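Alpha-glucosidase (Pseudoalteromonas sp. K8, PDB 5HQA) hydrolyses alpha-glucosides as a chloride-activated, calcium-containing glycoside hydrolase of family 97. Local coordinates at residues 565-574 against 585-596. Numbering follows the deposited sequence.
Sequences GDFIVFARKE and WYLGAVTDEQAR. With MG (magnesium ion), chain F.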
loop_
_atom_site.group_PDB
_atom_site.type_symbol
_atom_site.label_atom_id
_atom_site.label_comp_id
_atom_site.label_asym_id
_atom_site.label_seq_id
_atom_site.Cartn_x
_atom_site.Cartn_y
_atom_site.Cartn_z
ATOM N N GLY A 565 -13.062 -10.068 -2.294
ATOM C CA GLY A 565 -14.117 -9.940 -1.307
ATOM C C GLY A 565 -14.610 -11.248 -0.732
ATOM O O GLY A 565 -15.607 -11.249 0.000
ATOM N N ASP A 566 -13.953 -12.366 -1.052
ATOM C CA ASP A 566 -14.320 -13.674 -0.525
ATOM C C ASP A 566 -13.173 -14.355 0.202
ATOM O O ASP A 566 -13.338 -14.741 1.364
ATOM C CB ASP A 566 -14.838 -14.586 -1.650
ATOM C CG ASP A 566 -16.200 -14.160 -2.168
ATOM O OD1 ASP A 566 -16.868 -13.323 -1.506
ATOM O OD2 ASP A 566 -16.605 -14.669 -3.238
ATOM N N PHE A 567 -12.013 -14.524 -0.434
ATOM C CA PHE A 567 -10.905 -15.189 0.255
ATOM C C PHE A 567 -9.615 -14.980 -0.518
ATOM O O PHE A 567 -9.628 -14.591 -1.687
ATOM C CB PHE A 567 -11.160 -16.695 0.436
ATOM C CG PHE A 567 -11.019 -17.506 -0.830
ATOM C CD1 PHE A 567 -12.037 -17.521 -1.785
ATOM C CD2 PHE A 567 -9.882 -18.285 -1.054
ATOM C CE1 PHE A 567 -11.920 -18.287 -2.953
ATOM C CE2 PHE A 567 -9.754 -19.052 -2.211
ATOM C CZ PHE A 567 -10.773 -19.052 -3.165
ATOM N N ILE A 568 -8.496 -15.265 0.151
ATOM C CA ILE A 568 -7.191 -15.286 -0.503
ATOM C C ILE A 568 -6.287 -16.250 0.257
ATOM O O ILE A 568 -6.388 -16.387 1.481
ATOM C CB ILE A 568 -6.549 -13.875 -0.604
ATOM C CG1 ILE A 568 -5.173 -13.971 -1.281
ATOM C CG2 ILE A 568 -6.440 -13.235 0.767
ATOM C CD1 ILE A 568 -4.875 -12.923 -2.280
ATOM N N VAL A 569 -5.412 -16.935 -0.487
ATOM C CA VAL A 569 -4.401 -17.840 0.054
ATOM C C VAL A 569 -3.048 -17.419 -0.502
ATOM O O VAL A 569 -2.864 -17.381 -1.726
ATOM C CB VAL A 569 -4.681 -19.307 -0.307
ATOM C CG1 VAL A 569 -3.646 -20.220 0.362
ATOM C CG2 VAL A 569 -6.096 -19.697 0.093
ATOM N N PHE A 570 -2.095 -17.127 0.388
ATOM C CA PHE A 570 -0.734 -16.755 0.014
ATOM C C PHE A 570 0.234 -17.810 0.514
ATOM O O PHE A 570 0.088 -18.308 1.632
ATOM C CB PHE A 570 -0.331 -15.414 0.630
ATOM C CG PHE A 570 -0.256 -14.273 -0.343
ATOM C CD1 PHE A 570 0.827 -14.147 -1.201
ATOM C CD2 PHE A 570 -1.237 -13.293 -0.356
ATOM C CE1 PHE A 570 0.915 -13.071 -2.090
ATOM C CE2 PHE A 570 -1.154 -12.217 -1.231
ATOM C CZ PHE A 570 -0.074 -12.107 -2.090
ATOM N N ALA A 571 1.221 -18.151 -0.315
ATOM C CA ALA A 571 2.403 -18.887 0.116
ATOM C C ALA A 571 3.632 -18.030 -0.174
ATOM O O ALA A 571 3.744 -17.450 -1.262
ATOM C CB ALA A 571 2.504 -20.240 -0.594
ATOM N N ARG A 572 4.541 -17.927 0.800
ATOM C CA ARG A 572 5.745 -17.120 0.628
ATOM C C ARG A 572 6.949 -17.853 1.207
ATOM O O ARG A 572 6.845 -18.512 2.247
ATOM C CB ARG A 572 5.616 -15.741 1.298
ATOM C CG ARG A 572 4.363 -14.960 0.942
ATOM C CD ARG A 572 4.400 -13.592 1.601
ATOM N NE ARG A 572 3.105 -12.908 1.602
ATOM C CZ ARG A 572 2.771 -11.915 0.781
ATOM N NH1 ARG A 572 3.631 -11.485 -0.140
ATOM N NH2 ARG A 572 1.572 -11.341 0.884
ATOM N N LYS A 573 8.089 -17.723 0.538
ATOM C CA LYS A 573 9.329 -18.350 0.979
ATOM C C LYS A 573 10.229 -17.287 1.591
ATOM O O LYS A 573 10.463 -16.243 0.975
ATOM C CB LYS A 573 10.046 -19.041 -0.185
ATOM C CG LYS A 573 11.118 -20.017 0.279
ATOM C CD LYS A 573 11.864 -20.655 -0.904
ATOM C CE LYS A 573 12.854 -21.704 -0.405
ATOM N NZ LYS A 573 13.614 -22.342 -1.517
ATOM N N GLU A 574 10.737 -17.555 2.794
ATOM C CA GLU A 574 11.482 -16.536 3.517
ATOM C C GLU A 574 12.778 -16.200 2.793
ATOM O O GLU A 574 13.417 -17.065 2.188
ATOM C CB GLU A 574 11.790 -17.007 4.934
ATOM C CG GLU A 574 12.775 -18.132 4.975
ATOM C CD GLU A 574 12.914 -18.731 6.355
ATOM O OE1 GLU A 574 12.162 -18.304 7.263
ATOM O OE2 GLU A 574 13.762 -19.631 6.520
ATOM N N TRP A 585 9.004 -22.098 4.157
ATOM C CA TRP A 585 7.840 -21.505 3.514
ATOM C C TRP A 585 6.790 -21.176 4.564
ATOM O O TRP A 585 6.743 -21.778 5.639
ATOM C CB TRP A 585 7.228 -22.452 2.481
ATOM C CG TRP A 585 7.961 -22.538 1.180
ATOM C CD1 TRP A 585 9.022 -23.349 0.879
ATOM C CD2 TRP A 585 7.657 -21.812 -0.013
ATOM N NE1 TRP A 585 9.404 -23.162 -0.431
ATOM C CE2 TRP A 585 8.582 -22.223 -0.999
ATOM C CE3 TRP A 585 6.693 -20.848 -0.344
ATOM C CZ2 TRP A 585 8.575 -21.701 -2.291
ATOM C CZ3 TRP A 585 6.692 -20.325 -1.629
ATOM C CH2 TRP A 585 7.628 -20.756 -2.585
ATOM N N TYR A 586 5.933 -20.216 4.231
ATOM C CA TYR A 586 4.832 -19.819 5.093
ATOM C C TYR A 586 3.567 -19.705 4.261
ATOM O O TYR A 586 3.624 -19.386 3.074
ATOM C CB TYR A 586 5.125 -18.488 5.784
ATOM C CG TYR A 586 6.112 -18.633 6.914
ATOM C CD1 TYR A 586 7.477 -18.766 6.662
ATOM C CD2 TYR A 586 5.675 -18.656 8.232
ATOM C CE1 TYR A 586 8.381 -18.921 7.705
ATOM C CE2 TYR A 586 6.566 -18.799 9.276
ATOM C CZ TYR A 586 7.913 -18.934 9.008
ATOM O OH TYR A 586 8.790 -19.072 10.053
ATOM N N LEU A 587 2.423 -19.969 4.884
ATOM C CA LEU A 587 1.149 -19.817 4.202
ATOM C C LEU A 587 0.186 -19.046 5.094
ATOM O O LEU A 587 0.163 -19.239 6.315
ATOM C CB LEU A 587 0.551 -21.189 3.823
ATOM C CG LEU A 587 -0.815 -21.197 3.129
ATOM C CD1 LEU A 587 -0.911 -22.362 2.156
ATOM C CD2 LEU A 587 -1.960 -21.251 4.147
ATOM N N GLY A 588 -0.607 -18.176 4.483
ATOM C CA GLY A 588 -1.701 -17.553 5.198
ATOM C C GLY A 588 -2.943 -17.572 4.332
ATOM O O GLY A 588 -2.861 -17.370 3.114
ATOM N N ALA A 589 -4.097 -17.842 4.936
ATOM C CA ALA A 589 -5.367 -17.804 4.221
ATOM C C ALA A 589 -6.401 -17.118 5.102
ATOM O O ALA A 589 -6.395 -17.302 6.320
ATOM C CB ALA A 589 -5.839 -19.216 3.844
ATOM N N VAL A 590 -7.271 -16.308 4.493
ATOM C CA VAL A 590 -8.387 -15.703 5.214
ATOM C C VAL A 590 -9.639 -15.795 4.355
ATOM O O VAL A 590 -9.577 -15.903 3.127
ATOM C CB VAL A 590 -8.143 -14.227 5.617
ATOM C CG1 VAL A 590 -6.923 -14.106 6.542
ATOM C CG2 VAL A 590 -8.005 -13.348 4.385
ATOM N N THR A 591 -10.787 -15.750 5.022
ATOM C CA THR A 591 -12.065 -15.702 4.335
ATOM C C THR A 591 -12.827 -14.451 4.770
ATOM O O THR A 591 -12.355 -13.658 5.591
ATOM C CB THR A 591 -12.874 -16.971 4.610
ATOM O OG1 THR A 591 -14.082 -16.946 3.837
ATOM C CG2 THR A 591 -13.208 -17.070 6.109
ATOM N N ASP A 592 -14.017 -14.285 4.199
ATOM C CA ASP A 592 -14.907 -13.173 4.523
ATOM C C ASP A 592 -15.910 -13.608 5.589
ATOM O O ASP A 592 -15.559 -14.371 6.493
ATOM C CB ASP A 592 -15.617 -12.679 3.254
ATOM C CG ASP A 592 -16.403 -13.793 2.541
ATOM O OD1 ASP A 592 -16.450 -14.921 3.077
ATOM O OD2 ASP A 592 -16.983 -13.538 1.455
ATOM N N GLU A 593 -17.167 -13.162 5.488
ATOM C CA GLU A 593 -18.145 -13.540 6.506
ATOM C C GLU A 593 -18.547 -15.011 6.426
ATOM O O GLU A 593 -19.184 -15.514 7.364
ATOM C CB GLU A 593 -19.393 -12.650 6.401
ATOM C CG GLU A 593 -20.299 -12.959 5.194
ATOM C CD GLU A 593 -19.743 -12.441 3.864
ATOM O OE1 GLU A 593 -18.790 -11.625 3.870
ATOM O OE2 GLU A 593 -20.264 -12.857 2.803
ATOM N N GLN A 594 -18.191 -15.716 5.352
ATOM C CA GLN A 594 -18.598 -17.102 5.160
ATOM C C GLN A 594 -17.484 -18.057 5.573
ATOM O O GLN A 594 -16.308 -17.820 5.277
ATOM C CB GLN A 594 -18.963 -17.365 3.696
ATOM C CG GLN A 594 -20.182 -16.610 3.193
ATOM C CD GLN A 594 -20.628 -17.098 1.824
ATOM O OE1 GLN A 594 -20.104 -18.086 1.300
ATOM N NE2 GLN A 594 -21.599 -16.405 1.237
ATOM N N ALA A 595 -17.862 -19.150 6.240
ATOM C CA ALA A 595 -16.944 -20.276 6.382
ATOM C C ALA A 595 -16.665 -20.867 5.003
ATOM O O ALA A 595 -17.565 -20.964 4.164
ATOM C CB ALA A 595 -17.535 -21.338 7.310
ATOM N N ARG A 596 -15.413 -21.239 4.755
ATOM C CA ARG A 596 -15.003 -21.703 3.431
ATOM C C ARG A 596 -14.035 -22.867 3.560
ATOM O O ARG A 596 -13.162 -22.865 4.431
ATOM C CB ARG A 596 -14.320 -20.597 2.597
ATOM C CG ARG A 596 -15.262 -19.526 2.088
ATOM C CD ARG A 596 -14.590 -18.444 1.204
ATOM N NE ARG A 596 -15.523 -17.322 1.117
ATOM C CZ ARG A 596 -16.531 -17.270 0.258
ATOM N NH1 ARG A 596 -16.689 -18.265 -0.612
ATOM N NH2 ARG A 596 -17.376 -16.235 0.255
HETATM MG MG MG F . -17.461 -12.076 0.040
HETATM O O HOH W 1 -19.484 -15.479 -1.345
HETATM O O HOH W 2 11.336 -19.593 9.535
HETATM O O HOH W 3 -18.141 -10.725 1.394
HETATM O O HOH W 4 -19.352 -12.957 0.116
HETATM O O HOH W 5 -18.103 -10.773 -1.446
#
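Asp566 and Asp592 lie side by side and share a magnesium ion, Asp566 OD1 and Asp592 OD2 each 2.1 Å from it. The carbonyl oxygen of Gly565, whose positive phi favours glycine, and three waters complete six ligands. Positive charge suits this acidic corner: Arg596 grips Asp592 side-on, NE to OD1, and NH2 to OD2 at 3.0 Å, while one face of its guanidinium stacks on the Asp566 carboxylate, planes 20° apart. Asp592 OD1 also accepts from Gln594 N, closing an Asx turn. Strands 567-574 and 585-591 form an antiparallel beta hairpin in the C-terminal sheet. Six backbone hydrogen bonds join Ile568, Phe570 and Arg572 to Val590, Gly588 and Tyr586, the straightest from Phe570 N to Gly588 O (2.8 Å, 174°). Across one face Val569 CG2 meets Ala589 CB at 3.8 Å and CG1 meets Leu587 CD1. Lys573 CB lies 3.5 Å from the centroid of the Trp585 six-membered ring, a CH-pi contact over its face. With CG anti to the backbone N (chi1 -164°), the lysine chain runs along the indole to a salt bridge with Asp606, which also accepts from Trp585 NE1. With an alanine replacing Trp585, the lysine methylenes would probably lose their aromatic floor and Asp606 a donor.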